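Local coordinates for Sca-family protein (Rickettsia rickettsii, PDB 4LQ8), which is a rickettsial surface cell antigen, seen here as its N-terminal head domain, and probably takes part in cell adhesion, at residues K67-T72 with T260-E265; I82-K87 with K134-K139; S219-I224 with D290-I295. All coordinates share one frame; numbering follows the deposited sequence.

Contact 1: K67-T72 with T260-E265; sequences KAVRET and TAHYEE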
ATOM      1  N   LYS A  67      -6.527  -1.719 -12.337  1.00 24.83           N
ATOM      2  CA  LYS A  67      -6.158  -2.987 -12.954  1.00 24.83           C
ATOM      3  C   LYS A  67      -4.619  -3.160 -12.983  1.00 29.34           C
ATOM      4  O   LYS A  67      -4.138  -4.207 -12.564  1.00 29.88           O
ATOM      5  CB  LYS A  67      -6.765  -3.120 -14.361  1.00 27.71           C
ATOM      6  CG  LYS A  67      -6.572  -4.531 -14.951  1.00 32.43           C
ATOM      7  CD  LYS A  67      -7.336  -4.716 -16.237  1.00 42.56           C
ATOM      8  CE  LYS A  67      -7.188  -6.109 -16.811  1.00 38.49           C
ATOM      9  NZ  LYS A  67      -8.101  -6.322 -17.957  1.00 42.67           N
ATOM     10  N   ALA A  68      -3.865  -2.124 -13.411  1.00 26.77           N
ATOM     11  CA  ALA A  68      -2.394  -2.167 -13.458  1.00 26.95           C
ATOM     12  C   ALA A  68      -1.793  -2.418 -12.075  1.00 29.66           C
ATOM     13  O   ALA A  68      -0.864  -3.216 -11.954  1.00 30.29           O
ATOM     14  CB  ALA A  68      -1.838  -0.885 -14.039  1.00 28.00           C
ATOM     15  N   VAL A  69      -2.333  -1.767 -11.031  1.00 25.32           N
ATOM     16  CA  VAL A  69      -1.840  -1.967  -9.665  1.00 23.13           C
ATOM     17  C   VAL A  69      -2.147  -3.413  -9.180  1.00 24.72           C
ATOM     18  O   VAL A  69      -1.308  -4.017  -8.521  1.00 23.96           O
ATOM     19  CB  VAL A  69      -2.319  -0.838  -8.697  1.00 25.76           C
ATOM     20  CG1 VAL A  69      -2.014  -1.156  -7.231  1.00 23.58           C
ATOM     21  CG2 VAL A  69      -1.668   0.489  -9.090  1.00 25.87           C
ATOM     22  N   ARG A  70      -3.306  -3.970  -9.527  1.00 22.27           N
ATOM     23  CA  ARG A  70      -3.625  -5.376  -9.171  1.00 22.22           C
ATOM     24  C   ARG A  70      -2.675  -6.334  -9.880  1.00 24.31           C
ATOM     25  O   ARG A  70      -2.139  -7.246  -9.255  1.00 24.30           O
ATOM     26  CB  ARG A  70      -5.075  -5.716  -9.560  1.00 22.57           C
ATOM     27  CG  ARG A  70      -6.077  -5.024  -8.650  1.00 27.33           C
ATOM     28  CD  ARG A  70      -7.473  -5.100  -9.215  1.00 30.24           C
ATOM     29  NE  ARG A  70      -8.408  -4.595  -8.217  1.00 31.31           N
ATOM     30  CZ  ARG A  70      -9.693  -4.330  -8.434  1.00 47.08           C
ATOM     31  NH1 ARG A  70     -10.231  -4.542  -9.629  1.00 31.60           N
ATOM     32  NH2 ARG A  70     -10.450  -3.856  -7.459  1.00 32.81           N
ATOM     33  N   GLU A  71      -2.407  -6.078 -11.169  1.00 22.13           N
ATOM     34  CA  GLU A  71      -1.534  -6.929 -11.991  1.00 23.13           C
ATOM     35  C   GLU A  71      -0.058  -6.851 -11.658  1.00 27.66           C
ATOM     36  O   GLU A  71       0.654  -7.827 -11.882  1.00 27.49           O
ATOM     37  CB  GLU A  71      -1.699  -6.602 -13.480  1.00 25.07           C
ATOM     38  CG  GLU A  71      -3.076  -6.919 -14.011  1.00 39.96           C
ATOM     39  CD  GLU A  71      -3.241  -6.670 -15.501  1.00 60.54           C
ATOM     40  OE1 GLU A  71      -2.458  -5.879 -16.073  1.00 38.43           O
ATOM     41  OE2 GLU A  71      -4.150  -7.282 -16.101  1.00 55.23           O
ATOM     42  N   THR A  72       0.426  -5.688 -11.237  1.00 24.73           N
ATOM     43  CA  THR A  72       1.865  -5.496 -11.009  1.00 25.05           C
ATOM     44  C   THR A  72       2.258  -5.522  -9.544  1.00 28.10           C
ATOM     45  O   THR A  72       3.418  -5.811  -9.237  1.00 27.42           O
ATOM     46  CB  THR A  72       2.372  -4.189 -11.669  1.00 31.73           C
ATOM     47  OG1 THR A  72       1.887  -3.082 -10.913  1.00 37.17           O
ATOM     48  CG2 THR A  72       1.947  -4.059 -13.097  1.00 24.22           C
ATOM     49  N   THR A 260      -0.484   3.466  -2.286  1.00 20.85           N
ATOM     50  CA  THR A 260      -1.388   3.934  -3.330  1.00 21.07           C
ATOM     51  C   THR A 260      -2.827   3.750  -2.899  1.00 25.19           C
ATOM     52  O   THR A 260      -3.104   2.874  -2.094  1.00 24.58           O
ATOM     53  CB  THR A 260      -1.068   3.316  -4.724  1.00 25.96           C
ATOM     54  OG1 THR A 260      -1.528   1.968  -4.765  1.00 24.71           O
ATOM     55  CG2 THR A 260       0.441   3.406  -5.111  1.00 20.23           C
ATOM     56  N   ALA A 261      -3.737   4.591  -3.430  1.00 21.31           N
ATOM     57  CA  ALA A 261      -5.160   4.553  -3.140  1.00 21.62           C
ATOM     58  C   ALA A 261      -5.906   4.834  -4.444  1.00 25.22           C
ATOM     59  O   ALA A 261      -5.549   5.756  -5.191  1.00 24.49           O
ATOM     60  CB  ALA A 261      -5.511   5.575  -2.052  1.00 22.58           C
ATOM     61  N   HIS A 262      -6.898   3.984  -4.741  1.00 22.25           N
ATOM     62  CA  HIS A 262      -7.629   3.958  -6.008  1.00 22.56           C
ATOM     63  C   HIS A 262      -9.103   4.156  -5.831  1.00 28.88           C
ATOM     64  O   HIS A 262      -9.786   3.327  -5.245  1.00 30.18           O
ATOM     65  CB  HIS A 262      -7.281   2.637  -6.734  1.00 22.72           C
ATOM     66  CG  HIS A 262      -5.801   2.443  -6.784  1.00 24.76           C
ATOM     67  ND1 HIS A 262      -5.010   3.152  -7.684  1.00 25.80           N
ATOM     68  CD2 HIS A 262      -4.995   1.739  -5.950  1.00 25.09           C
ATOM     69  CE1 HIS A 262      -3.761   2.820  -7.402  1.00 24.03           C
ATOM     70  NE2 HIS A 262      -3.707   1.968  -6.367  1.00 24.40           N
ATOM     71  N   TYR A 263      -9.587   5.304  -6.287  1.00 27.12           N
ATOM     72  CA  TYR A 263     -10.979   5.719  -6.162  1.00 27.34           C
ATOM     73  C   TYR A 263     -11.578   5.800  -7.549  1.00 34.75           C
ATOM     74  O   TYR A 263     -11.079   6.540  -8.393  1.00 35.60           O
ATOM     75  CB  TYR A 263     -11.088   7.103  -5.482  1.00 26.42           C
ATOM     76  CG  TYR A 263     -10.464   7.206  -4.105  1.00 25.95           C
ATOM     77  CD1 TYR A 263      -9.091   7.400  -3.949  1.00 26.10           C
ATOM     78  CD2 TYR A 263     -11.254   7.189  -2.956  1.00 25.83           C
ATOM     79  CE1 TYR A 263      -8.526   7.584  -2.686  1.00 25.24           C
ATOM     80  CE2 TYR A 263     -10.699   7.358  -1.692  1.00 25.06           C
ATOM     81  CZ  TYR A 263      -9.333   7.546  -1.559  1.00 27.71           C
ATOM     82  OH  TYR A 263      -8.791   7.691  -0.311  1.00 22.42           O
ATOM     83  N   GLU A 264     -12.627   5.030  -7.796  1.00 32.23           N
ATOM     84  CA  GLU A 264     -13.275   5.039  -9.105  1.00 32.60           C
ATOM     85  C   GLU A 264     -14.672   5.573  -8.970  1.00 37.05           C
ATOM     86  O   GLU A 264     -15.322   5.329  -7.956  1.00 35.37           O
ATOM     87  CB  GLU A 264     -13.343   3.640  -9.689  1.00 32.91           C
ATOM     88  CG  GLU A 264     -11.999   3.010  -9.982  1.00 36.19           C
ATOM     89  CD  GLU A 264     -12.130   1.594 -10.494  1.00 42.13           C
ATOM     90  OE1 GLU A 264     -13.271   1.143 -10.744  1.00 42.17           O
ATOM     91  OE2 GLU A 264     -11.088   0.922 -10.632  1.00 44.53           O
ATOM     92  N   GLU A 265     -15.149   6.259 -10.014  1.00 37.58           N
ATOM     93  CA  GLU A 265     -16.499   6.818 -10.081  1.00 40.31           C
ATOM     94  C   GLU A 265     -17.526   5.730  -9.772  1.00 46.86           C
ATOM     95  O   GLU A 265     -17.595   4.728 -10.485  1.00 45.12           O
ATOM     96  CB  GLU A 265     -16.741   7.446 -11.468  1.00 43.04           C
ATOM     97  CG  GLU A 265     -17.936   8.382 -11.504  1.00 56.18           C
ATOM     98  CD  GLU A 265     -18.126   9.215 -12.756  1.00 80.53           C
ATOM     99  OE1 GLU A 265     -17.127   9.764 -13.273  1.00 68.62           O
ATOM    100  OE2 GLU A 265     -19.292   9.371 -13.185  1.00 81.89           O
TER

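Contact 2: I82-K87 with K134-K139; sequences IEQILK and KPELKK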
ATOM      1  N   ILE A  82       2.360 -17.195  -1.927  1.00 22.22           N
ATOM      2  CA  ILE A  82       1.853 -18.567  -2.082  1.00 23.54           C
ATOM      3  C   ILE A  82       2.987 -19.542  -2.422  1.00 26.61           C
ATOM      4  O   ILE A  82       3.042 -20.622  -1.829  1.00 27.64           O
ATOM      5  CB  ILE A  82       0.670 -18.614  -3.095  1.00 26.87           C
ATOM      6  CG1 ILE A  82      -0.598 -17.910  -2.502  1.00 26.14           C
ATOM      7  CG2 ILE A  82       0.370 -20.046  -3.581  1.00 27.81           C
ATOM      8  CD1 ILE A  82      -1.149 -18.494  -1.238  1.00 22.28           C
ATOM      9  N   GLU A  83       3.908 -19.142  -3.332  1.00 22.10           N
ATOM     10  CA  GLU A  83       5.070 -19.946  -3.706  1.00 22.09           C
ATOM     11  C   GLU A  83       5.897 -20.267  -2.461  1.00 26.41           C
ATOM     12  O   GLU A  83       6.283 -21.421  -2.284  1.00 25.58           O
ATOM     13  CB  GLU A  83       5.940 -19.220  -4.740  1.00 23.39           C
ATOM     14  CG  GLU A  83       5.445 -19.424  -6.158  1.00 37.13           C
ATOM     15  CD  GLU A  83       5.414 -20.874  -6.593  1.00 52.85           C
ATOM     16  OE1 GLU A  83       6.429 -21.576  -6.377  1.00 42.72           O
ATOM     17  OE2 GLU A  83       4.338 -21.332  -7.041  1.00 51.30           O
ATOM     18  N   GLN A  84       6.117 -19.253  -1.580  1.00 22.69           N
ATOM     19  CA  GLN A  84       6.861 -19.429  -0.338  1.00 23.62           C
ATOM     20  C   GLN A  84       6.124 -20.383   0.607  1.00 28.59           C
ATOM     21  O   GLN A  84       6.769 -21.255   1.179  1.00 29.30           O
ATOM     22  CB  GLN A  84       7.189 -18.082   0.345  1.00 23.90           C
ATOM     23  CG  GLN A  84       8.092 -18.245   1.587  1.00 22.08           C
ATOM     24  CD  GLN A  84       9.468 -18.769   1.260  1.00 35.19           C
ATOM     25  OE1 GLN A  84      10.223 -18.147   0.518  1.00 27.05           O
ATOM     26  NE2 GLN A  84       9.824 -19.922   1.800  1.00 26.81           N
ATOM     27  N   ILE A  85       4.781 -20.241   0.738  1.00 24.72           N
ATOM     28  CA  ILE A  85       3.974 -21.129   1.582  1.00 23.73           C
ATOM     29  C   ILE A  85       4.120 -22.570   1.058  1.00 26.65           C
ATOM     30  O   ILE A  85       4.377 -23.476   1.854  1.00 23.92           O
ATOM     31  CB  ILE A  85       2.482 -20.682   1.675  1.00 25.61           C
ATOM     32  CG1 ILE A  85       2.352 -19.299   2.371  1.00 24.14           C
ATOM     33  CG2 ILE A  85       1.634 -21.766   2.409  1.00 25.16           C
ATOM     34  CD1 ILE A  85       0.946 -18.626   2.327  1.00 27.13           C
ATOM     35  N   LEU A  86       3.999 -22.766  -0.283  1.00 23.90           N
ATOM     36  CA  LEU A  86       4.147 -24.105  -0.888  1.00 24.35           C
ATOM     37  C   LEU A  86       5.515 -24.701  -0.605  1.00 28.65           C
ATOM     38  O   LEU A  86       5.601 -25.902  -0.346  1.00 30.20           O
ATOM     39  CB  LEU A  86       3.842 -24.116  -2.394  1.00 23.66           C
ATOM     40  CG  LEU A  86       2.364 -23.808  -2.789  1.00 27.62           C
ATOM     41  CD1 LEU A  86       2.232 -23.719  -4.311  1.00 26.75           C
ATOM     42  CD2 LEU A  86       1.383 -24.857  -2.242  1.00 29.26           C
ATOM     43  N   LYS A  87       6.583 -23.871  -0.628  1.00 25.09           N
ATOM     44  CA  LYS A  87       7.931 -24.355  -0.301  1.00 26.78           C
ATOM     45  C   LYS A  87       7.993 -24.725   1.186  1.00 31.45           C
ATOM     46  O   LYS A  87       8.537 -25.770   1.521  1.00 32.72           O
ATOM     47  CB  LYS A  87       9.010 -23.299  -0.624  1.00 29.11           C
ATOM     48  CG  LYS A  87       9.295 -23.138  -2.116  1.00 39.65           C
ATOM     49  CD  LYS A  87      10.368 -22.085  -2.348  1.00 46.10           C
ATOM     50  CE  LYS A  87       9.808 -20.693  -2.490  1.00 52.19           C
ATOM     51  NZ  LYS A  87      10.883 -19.710  -2.749  1.00 58.51           N
ATOM     52  N   LYS A 134      10.380 -14.915   5.870  1.00 34.24           N
ATOM     53  CA  LYS A 134      11.512 -15.447   5.116  1.00 33.00           C
ATOM     54  C   LYS A 134      12.188 -14.310   4.338  1.00 34.86           C
ATOM     55  O   LYS A 134      11.523 -13.647   3.526  1.00 32.64           O
ATOM     56  CB  LYS A 134      11.122 -16.611   4.172  1.00 35.30           C
ATOM     57  CG  LYS A 134      10.399 -17.796   4.828  1.00 35.07           C
ATOM     58  CD  LYS A 134      11.343 -18.736   5.573  1.00 41.33           C
ATOM     59  CE  LYS A 134      10.706 -20.051   5.993  1.00 41.10           C
ATOM     60  NZ  LYS A 134       9.339 -19.877   6.576  1.00 49.12           N
ATOM     61  N   PRO A 135      13.502 -14.061   4.599  1.00 31.07           N
ATOM     62  CA  PRO A 135      14.225 -13.017   3.835  1.00 29.89           C
ATOM     63  C   PRO A 135      14.232 -13.276   2.325  1.00 31.83           C
ATOM     64  O   PRO A 135      14.200 -12.311   1.564  1.00 32.48           O
ATOM     65  CB  PRO A 135      15.653 -13.051   4.411  1.00 32.63           C
ATOM     66  CG  PRO A 135      15.559 -13.845   5.681  1.00 38.44           C
ATOM     67  CD  PRO A 135      14.408 -14.787   5.521  1.00 33.50           C
ATOM     68  N   GLU A 136      14.243 -14.554   1.887  1.00 27.65           N
ATOM     69  CA  GLU A 136      14.211 -14.880   0.447  1.00 28.35           C
ATOM     70  C   GLU A 136      12.913 -14.391  -0.215  1.00 31.17           C
ATOM     71  O   GLU A 136      12.973 -13.878  -1.329  1.00 30.22           O
ATOM     72  CB  GLU A 136      14.510 -16.365   0.128  1.00 30.14           C
ATOM     73  CG  GLU A 136      13.613 -17.381   0.825  1.00 44.66           C
ATOM     74  CD  GLU A 136      14.113 -17.923   2.155  1.00 69.28           C
ATOM     75  OE1 GLU A 136      14.513 -17.120   3.032  1.00 50.32           O
ATOM     76  OE2 GLU A 136      14.067 -19.164   2.328  1.00 66.60           O
ATOM     77  N   LEU A 137      11.758 -14.485   0.502  1.00 25.37           N
ATOM     78  CA  LEU A 137      10.500 -13.955   0.003  1.00 23.99           C
ATOM     79  C   LEU A 137      10.569 -12.429  -0.008  1.00 27.84           C
ATOM     80  O   LEU A 137      10.243 -11.834  -1.028  1.00 27.86           O
ATOM     81  CB  LEU A 137       9.287 -14.437   0.837  1.00 23.26           C
ATOM     82  CG  LEU A 137       7.933 -13.787   0.509  1.00 26.72           C
ATOM     83  CD1 LEU A 137       7.582 -13.929  -0.980  1.00 27.32           C
ATOM     84  CD2 LEU A 137       6.834 -14.333   1.388  1.00 24.69           C
ATOM     85  N   LYS A 138      11.013 -11.807   1.110  1.00 24.58           N
ATOM     86  CA  LYS A 138      11.118 -10.362   1.238  1.00 25.59           C
ATOM     87  C   LYS A 138      11.899  -9.744   0.069  1.00 29.74           C
ATOM     88  O   LYS A 138      11.442  -8.770  -0.520  1.00 29.17           O
ATOM     89  CB  LYS A 138      11.737  -9.978   2.593  1.00 29.15           C
ATOM     90  CG  LYS A 138      11.689  -8.486   2.880  1.00 26.73           C
ATOM     91  CD  LYS A 138      10.250  -7.990   3.075  1.00 29.37           C
ATOM     92  CE  LYS A 138      10.224  -6.595   3.635  1.00 27.53           C
ATOM     93  NZ  LYS A 138      10.440  -5.603   2.553  1.00 31.94           N
ATOM     94  N   LYS A 139      13.025 -10.366  -0.301  1.00 27.17           N
ATOM     95  CA  LYS A 139      13.891  -9.955  -1.409  1.00 27.41           C
ATOM     96  C   LYS A 139      13.069  -9.916  -2.726  1.00 29.55           C
ATOM     97  O   LYS A 139      13.145  -8.921  -3.456  1.00 26.29           O
ATOM     98  CB  LYS A 139      15.081 -10.925  -1.518  1.00 29.66           C
ATOM     99  CG  LYS A 139      15.997 -10.699  -2.713  1.00 57.21           C
ATOM    100  CD  LYS A 139      16.889 -11.914  -3.025  1.00 70.41           C
ATOM    101  CE  LYS A 139      16.541 -12.585  -4.345  1.00 75.45           C
ATOM    102  NZ  LYS A 139      15.460 -13.609  -4.209  1.00 69.59           N
TER

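Contact 3: S219-I224 with D290-I295; sequences SSYREI and DAIAYI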
ATOM      1  N   SER A 219      12.954  10.295  13.147  1.00 28.77           N
ATOM      2  CA  SER A 219      12.916  11.662  13.664  1.00 29.35           C
ATOM      3  C   SER A 219      11.810  12.499  13.007  1.00 32.81           C
ATOM      4  O   SER A 219      11.467  13.553  13.512  1.00 33.68           O
ATOM      5  CB  SER A 219      14.287  12.322  13.537  1.00 32.87           C
ATOM      6  OG  SER A 219      14.752  12.262  12.203  1.00 42.26           O
ATOM      7  N   SER A 220      11.217  12.004  11.908  1.00 28.75           N
ATOM      8  CA  SER A 220      10.111  12.708  11.255  1.00 27.67           C
ATOM      9  C   SER A 220       9.357  11.742  10.366  1.00 28.28           C
ATOM     10  O   SER A 220       9.963  10.865   9.752  1.00 27.37           O
ATOM     11  CB  SER A 220      10.630  13.886  10.424  1.00 31.53           C
ATOM     12  OG  SER A 220       9.573  14.659   9.889  1.00 38.88           O
ATOM     13  N   TYR A 221       8.030  11.912  10.287  1.00 23.22           N
ATOM     14  CA  TYR A 221       7.171  11.105   9.425  1.00 22.50           C
ATOM     15  C   TYR A 221       5.939  11.936   9.091  1.00 26.64           C
ATOM     16  O   TYR A 221       5.733  12.991   9.693  1.00 25.56           O
ATOM     17  CB  TYR A 221       6.784   9.738  10.074  1.00 23.13           C
ATOM     18  CG  TYR A 221       5.887   9.850  11.290  1.00 24.39           C
ATOM     19  CD1 TYR A 221       4.500   9.869  11.160  1.00 26.08           C
ATOM     20  CD2 TYR A 221       6.423   9.935  12.571  1.00 25.61           C
ATOM     21  CE1 TYR A 221       3.665   9.959  12.274  1.00 25.46           C
ATOM     22  CE2 TYR A 221       5.596  10.021  13.697  1.00 26.49           C
ATOM     23  CZ  TYR A 221       4.219  10.014  13.541  1.00 30.90           C
ATOM     24  OH  TYR A 221       3.401  10.178  14.628  1.00 31.86           O
ATOM     25  N   ARG A 222       5.135  11.475   8.124  1.00 22.12           N
ATOM     26  CA  ARG A 222       3.915  12.195   7.781  1.00 22.26           C
ATOM     27  C   ARG A 222       2.745  11.230   7.740  1.00 26.79           C
ATOM     28  O   ARG A 222       2.919  10.005   7.610  1.00 26.23           O
ATOM     29  CB  ARG A 222       4.052  12.941   6.437  1.00 20.08           C
ATOM     30  CG  ARG A 222       4.159  11.944   5.258  1.00 25.74           C
ATOM     31  CD  ARG A 222       4.123  12.610   3.916  1.00 25.79           C
ATOM     32  NE  ARG A 222       4.390  11.633   2.854  1.00 22.92           N
ATOM     33  CZ  ARG A 222       4.224  11.895   1.570  1.00 35.03           C
ATOM     34  NH1 ARG A 222       3.751  13.075   1.183  1.00 25.21           N
ATOM     35  NH2 ARG A 222       4.517  10.979   0.660  1.00 20.19           N
ATOM     36  N   GLU A 223       1.556  11.779   7.829  1.00 24.91           N
ATOM     37  CA  GLU A 223       0.345  10.986   7.678  1.00 25.77           C
ATOM     38  C   GLU A 223      -0.640  11.771   6.837  1.00 27.68           C
ATOM     39  O   GLU A 223      -0.815  12.973   7.044  1.00 26.99           O
ATOM     40  CB  GLU A 223      -0.253  10.558   9.036  1.00 27.20           C
ATOM     41  CG  GLU A 223      -0.592  11.714   9.955  1.00 33.33           C
ATOM     42  CD  GLU A 223      -0.949  11.286  11.362  1.00 52.82           C
ATOM     43  OE1 GLU A 223      -2.111  11.500  11.775  1.00 57.08           O
ATOM     44  OE2 GLU A 223      -0.079  10.694  12.035  1.00 46.63           O
ATOM     45  N   ILE A 224      -1.280  11.093   5.885  1.00 25.13           N
ATOM     46  CA  ILE A 224      -2.279  11.746   5.041  1.00 24.95           C
ATOM     47  C   ILE A 224      -3.668  11.262   5.436  1.00 29.96           C
ATOM     48  O   ILE A 224      -3.878  10.065   5.640  1.00 29.42           O
ATOM     49  CB  ILE A 224      -1.948  11.606   3.533  1.00 26.63           C
ATOM     50  CG1 ILE A 224      -0.647  12.372   3.215  1.00 25.13           C
ATOM     51  CG2 ILE A 224      -3.127  12.086   2.659  1.00 27.55           C
ATOM     52  CD1 ILE A 224       0.080  11.924   1.960  1.00 23.30           C
ATOM     53  N   ASP A 290      -2.999   5.384  15.958  1.00 26.13           N
ATOM     54  CA  ASP A 290      -2.092   6.443  15.515  1.00 26.32           C
ATOM     55  C   ASP A 290      -0.735   5.891  15.070  1.00 30.14           C
ATOM     56  O   ASP A 290       0.106   6.665  14.597  1.00 30.05           O
ATOM     57  CB  ASP A 290      -1.926   7.513  16.626  1.00 28.97           C
ATOM     58  CG  ASP A 290      -1.340   6.990  17.943  1.00 43.70           C
ATOM     59  OD1 ASP A 290      -1.559   5.796  18.272  1.00 44.07           O
ATOM     60  OD2 ASP A 290      -0.697   7.778  18.654  1.00 53.30           O
ATOM     61  N   ALA A 291      -0.507   4.558  15.244  1.00 25.89           N
ATOM     62  CA  ALA A 291       0.760   3.918  14.854  1.00 23.45           C
ATOM     63  C   ALA A 291       1.003   4.097  13.320  1.00 24.67           C
ATOM     64  O   ALA A 291       0.142   3.767  12.504  1.00 23.21           O
ATOM     65  CB  ALA A 291       0.740   2.450  15.217  1.00 23.53           C
ATOM     66  N   ILE A 292       2.156   4.662  12.956  1.00 20.86           N
ATOM     67  CA  ILE A 292       2.498   4.929  11.576  1.00 19.80           C
ATOM     68  C   ILE A 292       2.947   3.651  10.862  1.00 24.15           C
ATOM     69  O   ILE A 292       3.616   2.810  11.453  1.00 22.33           O
ATOM     70  CB  ILE A 292       3.505   6.121  11.444  1.00 21.49           C
ATOM     71  CG1 ILE A 292       3.515   6.718   9.999  1.00 19.73           C
ATOM     72  CG2 ILE A 292       4.908   5.762  11.928  1.00 21.94           C
ATOM     73  CD1 ILE A 292       2.120   7.436   9.554  1.00 19.57           C
ATOM     74  N   ALA A 293       2.559   3.510   9.589  1.00 22.89           N
ATOM     75  CA  ALA A 293       2.963   2.374   8.770  1.00 21.76           C
ATOM     76  C   ALA A 293       4.440   2.526   8.476  1.00 24.87           C
ATOM     77  O   ALA A 293       4.920   3.638   8.272  1.00 22.69           O
ATOM     78  CB  ALA A 293       2.186   2.374   7.448  1.00 22.14           C
ATOM     79  N   TYR A 294       5.166   1.421   8.477  1.00 23.88           N
ATOM     80  CA  TYR A 294       6.577   1.429   8.096  1.00 23.73           C
ATOM     81  C   TYR A 294       6.921   0.132   7.413  1.00 28.58           C
ATOM     82  O   TYR A 294       6.179  -0.854   7.531  1.00 27.48           O
ATOM     83  CB  TYR A 294       7.542   1.759   9.275  1.00 23.37           C
ATOM     84  CG  TYR A 294       7.827   0.627  10.233  1.00 22.09           C
ATOM     85  CD1 TYR A 294       7.065   0.456  11.387  1.00 23.52           C
ATOM     86  CD2 TYR A 294       8.905  -0.237  10.023  1.00 21.46           C
ATOM     87  CE1 TYR A 294       7.377  -0.540  12.316  1.00 23.90           C
ATOM     88  CE2 TYR A 294       9.203  -1.256  10.926  1.00 21.73           C
ATOM     89  CZ  TYR A 294       8.449  -1.395  12.080  1.00 29.80           C
ATOM     90  OH  TYR A 294       8.770  -2.392  12.966  1.00 29.64           O
ATOM     91  N   ILE A 295       8.050   0.141   6.694  1.00 25.85           N
ATOM     92  CA  ILE A 295       8.582  -1.006   5.972  1.00 26.50           C
ATOM     93  C   ILE A 295      10.101  -0.961   6.044  1.00 32.63           C
ATOM     94  O   ILE A 295      10.705   0.109   6.155  1.00 33.63           O
ATOM     95  CB  ILE A 295       8.120  -1.045   4.462  1.00 28.81           C
ATOM     96  CG1 ILE A 295       8.439   0.279   3.748  1.00 28.91           C
ATOM     97  CG2 ILE A 295       6.618  -1.383   4.321  1.00 30.47           C
ATOM     98  CD1 ILE A 295       8.958   0.160   2.498  1.00 38.60           C
TER

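Contact 1: K67-T72 with T260-E265
Val69 of helix 64-90 packs on His262 and Thr260 of strand 258-265 in a small, wholly buried helix-on-sheet contact near the start of the helix. The two methyls of Val69 share the work. Val69 CG2 lies 3.6 Å from His262 CE1, while Val69 CG1 sits 3.7 Å from His262 NE2 and also passes Thr260 OG1 at 4.0 Å. The two methyls thus touch CE1 and NE2 of the imidazole obliquely. With CG1 anti to the backbone N (chi1 170°) and CG2 beside that nitrogen, both methyls are turned to the sheet.

No hydrogen bond joins the two segments; the polar atoms of Thr260 and His262 find their partners within the sheet. Thr260 OG1 and His262 NE2, two residues apart on the same side of the strand, are hydrogen-bonded at 2.7 Å, and either could be the donor. Thr260 OG1 is also bonded to Ser277 OG on strand 271-277. His262 ND1 pairs with His238 ND1 of strand 236-245; bonds at both nitrogens hold the ring's rotation, and Val69 packs against it.

Further along the strand, Glu264 OE2 bonds to Asp63 N and Thr66 OG1, holding the beginning of the helix to the sheet. Arg70 NH1 stays 5.6 Å from Glu264 OE2, an attraction at a distance at most, while Arg70 NE makes a salt bridge with Glu275. Val152 of helix 135-155 touches Val69 as well, and Tyr149 touches Thr260. Here a branched aliphatic side chain is laid on the inward-facing residues of a strand: a helix packed on the face of a largely antiparallel sheet, as in an alpha+beta domain.

Contact 2: I82-K87 with K134-K139
Gln84 of helix 64-90 reaches into the first turn of helix 135-155, where Lys134, Glu136 and Leu137 receive it. Its CB begins the contact 3.9 Å from Leu137 CD2. CG follows between Leu137 and Lys134, 4.0 Å from Lys134 CG; it stands anti to the backbone N (chi1 -175°), which directs the chain toward helix 135-155. A bend at chi2 (65°) then brings the amide face against Lys134 CG, which lies 3.8 Å from Gln84 CD.

At the tip the two amide atoms part company. Gln84 OE1 points toward the second helix and lies 3.5 Å from Glu136 CG and 3.8 Å from Leu137 CB, while the amide plane is nearly perpendicular (89°) to the Glu136 carboxylate. Gln84 NE2 passes 3.7 Å from Lys134 CG and hydrogen-bonds to Asp88 OD1, one turn on in its own helix. Asp88 OD2 forms a salt bridge with Lys134 NZ, which also bonds to Lys130 O. Asp88 therefore positions both the glutamine amide and the lysine where helix 64-90 packs against the N-terminal end of helix 135-155, with Lys134 at the N-cap position, in the helical part of the domain.

Contact 3: S219-I224 with D290-I295
Ile292 lies over one face of the Tyr221 ring: its CG2 sits 4.2 Å from the ring centroid, only 10° off the normal, a CH-pi contact almost straight above the centre. CB and CG1 of Ile292 lie over the CD1-CE1 rim of the same face, Ile292 CG1 approaching Tyr221 CD1 to 3.5 Å and Ile292 CB lying 3.9 Å from both Tyr221 CD1 and CE1. The two side chains lie alongside, pointing opposite ways. CG1 of Ile292 is anti to its own backbone N (chi1 -161°), which carries its CD1 beyond the ring to the other strand. Ile292 CD1 lies 3.3 Å from Arg222 O, a tight approach, and 4.0 Å from Glu223 CB.

The strands come from different sheets and do not pair. Strand segments 221-224 and 292-295 pass with axes 8.3 Å apart, their directions 121° from each other. Tyr221 and Glu223 bond through their backbones to Val201 and Thr199 of strand 192-201, while Ile292 packs on Ala285 of strand 282-285 and Tyr221 also touches Thr303. The bond to CB of Arg222 points away from segment 290-295, and its guanidinium makes salt bridges with Glu198 and Asp32 and a bond to Val242 O.

Aliphatic carbon here meets an aromatic face and a backbone oxygen, and no hydrogen bond joins 219-224 and 290-295. Dispersion and exclusion of water probably account for the cohesion of the Ile292-Tyr221 pair, while a polar link between the two sheets runs next to it, from Arg222 to strand 236-245.

How the contacts relate
Contacts 1 and 2 both use helix 64-90, near its start and toward its far end; their centres are 25 Å apart and their nearest atoms about 12 Å. The first fastens the helix to the sheet, the second to helix 135-155, which also reaches back to Val69 and Thr260 at contact 1. Contact 3 lies 22 Å from contact 1 between centres, on the opposite side of the chain's centre, yet both reach the same mixed sheet, and along the sequence their segments interleave. Contacts 2 and 3 have centres 27 Å apart but nearest atoms only about 5 Å apart, without touching. Together they join helices, mixed sheet and antiparallel sheet.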